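Local coordinates for quinoline 2-oxidoreductase large subunit (Pseudomonas putida, PDB 1T3Q), which probably hydroxylates quinoline next to its ring nitrogen, using a molybdenum centre carried by molybdopterin cytosine dinucleotide, at residues V186-G194 with I380-A389. Residues are numbered along the deposited sequence; the frame is centred on the assembly and turned at random.
Sequences VVRGQFSCG and IARETLIDRA
Strand 186-193 runs roughly antiparallel to helix 380-389, at 144° between their N-to-C directions, the axes approaching to 8.4 Å, with V187 set against L385 and F191 against A381. Alternation along the strand sends V187, F191 and C193 to the helix. F191 lies flat on the helix at A381, whose CA stands 3.5 Å from the ring centroid, only 2° off the normal, a CH-pi contact; A381 CB also touches F191 CD2 at 3.3 Å. Alanine suits this place because its one methyl lets the ring come down to the helix backbone. T384 CG2 and the L385 branch close on the ring's edge, L385 CG being 3.7 Å from F191 CE2. T384 can be polar here because its OG1, beside its own backbone N (chi1 -68°), hydrogen-bonds to I380 O and leaves the methyl for the ring. Cutting F191 back to an alanine is likely to open a gap above A381 and leave T384 and L385 without their aromatic partner. V187 CG2 meets L385 CB at 3.9 Å, and CG1 touches R388 CG and A389. R388, bent along its chain, sets one face of its guanidinium against L385 CD2, near the rim; R388 NH2 makes a weak 2.8 Å hydrogen bond to R188 O and donates to a water that also accepts from R188 N, while NH1 pairs with E769. G189, lacking a side chain, avoids a clash with the F191 ring. The contact thus seals a helix of the cofactor-binding domain onto its sheet through an apolar core; the arginine polarity lies at its margin, where E769 probably balances the charge.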
ATOM      1  N   VAL B 186     -16.235 -59.441 -18.104  1.00 21.84           N
ATOM      2  CA  VAL B 186     -15.892 -58.738 -16.882  1.00 20.89           C
ATOM      3  C   VAL B 186     -14.434 -58.297 -16.941  1.00 20.99           C
ATOM      4  O   VAL B 186     -13.584 -59.018 -17.457  1.00 20.77           O
ATOM      5  CB  VAL B 186     -16.056 -59.645 -15.634  1.00 21.34           C
ATOM      6  CG1 VAL B 186     -15.475 -58.955 -14.410  1.00 20.96           C
ATOM      7  CG2 VAL B 186     -17.528 -59.978 -15.408  1.00 20.93           C
ATOM      8  N   VAL B 187     -14.166 -57.100 -16.433  1.00 20.83           N
ATOM      9  CA  VAL B 187     -12.808 -56.578 -16.344  1.00 21.05           C
ATOM     10  C   VAL B 187     -12.734 -55.961 -14.962  1.00 21.91           C
ATOM     11  O   VAL B 187     -13.684 -55.311 -14.517  1.00 22.74           O
ATOM     12  CB  VAL B 187     -12.496 -55.491 -17.406  1.00 22.09           C
ATOM     13  CG1 VAL B 187     -12.380 -56.132 -18.779  1.00 23.31           C
ATOM     14  CG2 VAL B 187     -13.563 -54.404 -17.393  1.00 20.66           C
ATOM     15  N   ARG B 188     -11.617 -56.176 -14.276  1.00 21.90           N
ATOM     16  CA  ARG B 188     -11.447 -55.644 -12.935  1.00 23.50           C
ATOM     17  C   ARG B 188     -10.020 -55.164 -12.745  1.00 22.78           C
ATOM     18  O   ARG B 188      -9.101 -55.614 -13.427  1.00 21.66           O
ATOM     19  CB  ARG B 188     -11.759 -56.725 -11.893  1.00 26.99           C
ATOM     20  CG  ARG B 188     -12.960 -57.585 -12.261  1.00 33.48           C
ATOM     21  CD  ARG B 188     -13.367 -58.559 -11.158  1.00 38.75           C
ATOM     22  NE  ARG B 188     -14.407 -58.002 -10.298  1.00 43.98           N
ATOM     23  CZ  ARG B 188     -15.410 -58.707  -9.783  1.00 46.65           C
ATOM     24  NH1 ARG B 188     -15.515 -60.007 -10.038  1.00 47.65           N
ATOM     25  NH2 ARG B 188     -16.319 -58.111  -9.023  1.00 49.21           N
ATOM     26  N   GLY B 189      -9.845 -54.242 -11.814  1.00 22.29           N
ATOM     27  CA  GLY B 189      -8.520 -53.735 -11.545  1.00 22.79           C
ATOM     28  C   GLY B 189      -8.420 -53.150 -10.157  1.00 23.19           C
ATOM     29  O   GLY B 189      -9.406 -52.675  -9.587  1.00 23.65           O
ATOM     30  N   GLN B 190      -7.220 -53.213  -9.601  1.00 23.31           N
ATOM     31  CA  GLN B 190      -6.971 -52.641  -8.293  1.00 23.79           C
ATOM     32  C   GLN B 190      -6.046 -51.468  -8.584  1.00 23.33           C
ATOM     33  O   GLN B 190      -4.819 -51.587  -8.545  1.00 22.97           O
ATOM     34  CB  GLN B 190      -6.320 -53.677  -7.378  1.00 27.25           C
ATOM     35  CG  GLN B 190      -7.170 -54.937  -7.238  1.00 34.02           C
ATOM     36  CD  GLN B 190      -6.662 -55.874  -6.164  1.00 39.40           C
ATOM     37  OE1 GLN B 190      -5.477 -56.209  -6.127  1.00 43.26           O
ATOM     38  NE2 GLN B 190      -7.559 -56.312  -5.286  1.00 41.50           N
ATOM     39  N   PHE B 191      -6.660 -50.338  -8.917  1.00 22.07           N
ATOM     40  CA  PHE B 191      -5.927 -49.130  -9.256  1.00 21.36           C
ATOM     41  C   PHE B 191      -5.425 -48.389  -8.030  1.00 21.16           C
ATOM     42  O   PHE B 191      -6.055 -48.397  -6.975  1.00 21.09           O
ATOM     43  CB  PHE B 191      -6.816 -48.219 -10.102  1.00 19.70           C
ATOM     44  CG  PHE B 191      -7.155 -48.797 -11.451  1.00 21.06           C
ATOM     45  CD1 PHE B 191      -6.352 -48.538 -12.555  1.00 21.14           C
ATOM     46  CD2 PHE B 191      -8.261 -49.628 -11.609  1.00 21.45           C
ATOM     47  CE1 PHE B 191      -6.640 -49.097 -13.799  1.00 20.86           C
ATOM     48  CE2 PHE B 191      -8.562 -50.196 -12.849  1.00 22.37           C
ATOM     49  CZ  PHE B 191      -7.747 -49.929 -13.949  1.00 21.18           C
ATOM     50  N   SER B 192      -4.276 -47.747  -8.179  1.00 19.23           N
ATOM     51  CA  SER B 192      -3.695 -46.997  -7.085  1.00 19.94           C
ATOM     52  C   SER B 192      -2.911 -45.810  -7.612  1.00 18.93           C
ATOM     53  O   SER B 192      -2.197 -45.923  -8.606  1.00 19.82           O
ATOM     54  CB  SER B 192      -2.771 -47.899  -6.267  1.00 19.77           C
ATOM     55  OG  SER B 192      -2.134 -47.156  -5.243  1.00 25.78           O
ATOM     56  N   CYS B 193      -3.066 -44.667  -6.958  1.00 18.61           N
ATOM     57  CA  CYS B 193      -2.339 -43.466  -7.337  1.00 18.68           C
ATOM     58  C   CYS B 193      -1.538 -43.044  -6.121  1.00 19.05           C
ATOM     59  O   CYS B 193      -2.040 -43.087  -4.997  1.00 19.02           O
ATOM     60  CB  CYS B 193      -3.295 -42.335  -7.718  1.00 18.28           C
ATOM     61  SG  CYS B 193      -4.440 -42.729  -9.060  1.00 23.04           S
ATOM     62  N   GLY B 194      -0.291 -42.644  -6.336  1.00 17.94           N
ATOM     63  CA  GLY B 194       0.519 -42.205  -5.219  1.00 17.05           C
ATOM     64  C   GLY B 194       0.222 -40.747  -4.932  1.00 16.74           C
ATOM     65  O   GLY B 194      -0.519 -40.101  -5.673  1.00 17.36           O
ATOM     66  N   ILE B 380      -9.144 -42.520 -14.357  1.00 15.88           N
ATOM     67  CA  ILE B 380      -8.068 -43.406 -14.793  1.00 16.85           C
ATOM     68  C   ILE B 380      -8.532 -44.862 -14.785  1.00 17.48           C
ATOM     69  O   ILE B 380      -8.395 -45.581 -15.773  1.00 16.78           O
ATOM     70  CB  ILE B 380      -6.821 -43.299 -13.862  1.00 17.16           C
ATOM     71  CG1 ILE B 380      -6.111 -41.963 -14.084  1.00 15.67           C
ATOM     72  CG2 ILE B 380      -5.857 -44.460 -14.133  1.00 17.78           C
ATOM     73  CD1 ILE B 380      -5.001 -41.693 -13.083  1.00 17.65           C
ATOM     74  N   ALA B 381      -9.084 -45.289 -13.654  1.00 16.84           N
ATOM     75  CA  ALA B 381      -9.549 -46.660 -13.494  1.00 18.10           C
ATOM     76  C   ALA B 381     -10.638 -47.074 -14.482  1.00 17.31           C
ATOM     77  O   ALA B 381     -10.520 -48.106 -15.143  1.00 17.74           O
ATOM     78  CB  ALA B 381     -10.039 -46.868 -12.059  1.00 16.58           C
ATOM     79  N   ARG B 382     -11.690 -46.269 -14.591  1.00 17.82           N
ATOM     80  CA  ARG B 382     -12.796 -46.599 -15.491  1.00 18.42           C
ATOM     81  C   ARG B 382     -12.395 -46.588 -16.964  1.00 17.36           C
ATOM     82  O   ARG B 382     -12.676 -47.534 -17.691  1.00 17.66           O
ATOM     83  CB  ARG B 382     -13.968 -45.635 -15.284  1.00 17.85           C
ATOM     84  CG  ARG B 382     -15.256 -46.080 -15.979  1.00 19.70           C
ATOM     85  CD  ARG B 382     -16.261 -44.946 -16.068  1.00 22.81           C
ATOM     86  NE  ARG B 382     -15.667 -43.786 -16.719  1.00 26.85           N
ATOM     87  CZ  ARG B 382     -15.346 -42.659 -16.095  1.00 26.50           C
ATOM     88  NH1 ARG B 382     -14.794 -41.664 -16.773  1.00 27.21           N
ATOM     89  NH2 ARG B 382     -15.601 -42.518 -14.800  1.00 26.01           N
ATOM     90  N   GLU B 383     -11.742 -45.519 -17.409  1.00 17.55           N
ATOM     91  CA  GLU B 383     -11.345 -45.438 -18.809  1.00 16.26           C
ATOM     92  C   GLU B 383     -10.377 -46.554 -19.181  1.00 17.09           C
ATOM     93  O   GLU B 383     -10.424 -47.073 -20.295  1.00 16.26           O
ATOM     94  CB  GLU B 383     -10.732 -44.070 -19.115  1.00 16.50           C
ATOM     95  CG  GLU B 383     -11.708 -42.899 -18.940  1.00 17.51           C
ATOM     96  CD  GLU B 383     -12.938 -43.009 -19.839  1.00 19.85           C
ATOM     97  OE1 GLU B 383     -14.065 -43.159 -19.312  1.00 20.33           O
ATOM     98  OE2 GLU B 383     -12.780 -42.946 -21.078  1.00 20.70           O
ATOM     99  N   THR B 384      -9.507 -46.932 -18.251  1.00 17.25           N
ATOM    100  CA  THR B 384      -8.558 -48.006 -18.511  1.00 19.10           C
ATOM    101  C   THR B 384      -9.292 -49.342 -18.639  1.00 19.46           C
ATOM    102  O   THR B 384      -8.959 -50.164 -19.490  1.00 19.61           O
ATOM    103  CB  THR B 384      -7.494 -48.096 -17.390  1.00 21.91           C
ATOM    104  OG1 THR B 384      -6.659 -46.930 -17.436  1.00 22.37           O
ATOM    105  CG2 THR B 384      -6.622 -49.334 -17.565  1.00 22.26           C
ATOM    106  N   LEU B 385     -10.296 -49.555 -17.795  1.00 18.69           N
ATOM    107  CA  LEU B 385     -11.071 -50.793 -17.847  1.00 18.47           C
ATOM    108  C   LEU B 385     -11.949 -50.822 -19.094  1.00 17.60           C
ATOM    109  O   LEU B 385     -12.165 -51.877 -19.686  1.00 18.45           O
ATOM    110  CB  LEU B 385     -11.938 -50.929 -16.593  1.00 17.16           C
ATOM    111  CG  LEU B 385     -11.174 -51.200 -15.295  1.00 18.49           C
ATOM    112  CD1 LEU B 385     -12.155 -51.306 -14.128  1.00 19.90           C
ATOM    113  CD2 LEU B 385     -10.381 -52.489 -15.430  1.00 18.68           C
ATOM    114  N   ILE B 386     -12.452 -49.659 -19.492  1.00 18.56           N
ATOM    115  CA  ILE B 386     -13.289 -49.568 -20.683  1.00 18.96           C
ATOM    116  C   ILE B 386     -12.473 -49.969 -21.916  1.00 20.99           C
ATOM    117  O   ILE B 386     -12.962 -50.699 -22.785  1.00 21.47           O
ATOM    118  CB  ILE B 386     -13.851 -48.139 -20.851  1.00 19.73           C
ATOM    119  CG1 ILE B 386     -14.917 -47.888 -19.777  1.00 18.64           C
ATOM    120  CG2 ILE B 386     -14.412 -47.949 -22.255  1.00 20.17           C
ATOM    121  CD1 ILE B 386     -15.529 -46.496 -19.805  1.00 18.14           C
ATOM    122  N   ASP B 387     -11.229 -49.500 -21.987  1.00 19.80           N
ATOM    123  CA  ASP B 387     -10.350 -49.838 -23.103  1.00 20.17           C
ATOM    124  C   ASP B 387     -10.040 -51.329 -23.087  1.00 20.01           C
ATOM    125  O   ASP B 387      -9.937 -51.964 -24.137  1.00 21.12           O
ATOM    126  CB  ASP B 387      -9.024 -49.065 -23.021  1.00 20.92           C
ATOM    127  CG  ASP B 387      -9.088 -47.697 -23.690  1.00 26.34           C
ATOM    128  OD1 ASP B 387      -8.016 -47.069 -23.856  1.00 29.34           O
ATOM    129  OD2 ASP B 387     -10.191 -47.243 -24.053  1.00 27.00           O
ATOM    130  N   ARG B 388      -9.877 -51.885 -21.891  1.00 19.46           N
ATOM    131  CA  ARG B 388      -9.575 -53.301 -21.744  1.00 20.72           C
ATOM    132  C   ARG B 388     -10.766 -54.139 -22.196  1.00 21.11           C
ATOM    133  O   ARG B 388     -10.598 -55.191 -22.813  1.00 21.42           O
ATOM    134  CB  ARG B 388      -9.249 -53.629 -20.286  1.00 20.03           C
ATOM    135  CG  ARG B 388      -8.716 -55.035 -20.073  1.00 19.25           C
ATOM    136  CD  ARG B 388      -8.428 -55.288 -18.603  1.00 21.49           C
ATOM    137  NE  ARG B 388      -7.462 -54.331 -18.066  1.00 18.11           N
ATOM    138  CZ  ARG B 388      -7.207 -54.176 -16.772  1.00 21.31           C
ATOM    139  NH1 ARG B 388      -6.312 -53.282 -16.375  1.00 19.90           N
ATOM    140  NH2 ARG B 388      -7.853 -54.908 -15.872  1.00 19.15           N
ATOM    141  N   ALA B 389     -11.966 -53.672 -21.875  1.00 20.52           N
ATOM    142  CA  ALA B 389     -13.184 -54.375 -22.261  1.00 21.07           C
ATOM    143  C   ALA B 389     -13.295 -54.362 -23.779  1.00 20.94           C
ATOM    144  O   ALA B 389     -13.662 -55.358 -24.393  1.00 20.71           O
ATOM    145  CB  ALA B 389     -14.401 -53.696 -21.640  1.00 21.88           C
TER
HETATM  146  O   HOH W   1      -9.549 -57.290 -16.100  1.00 21.21           O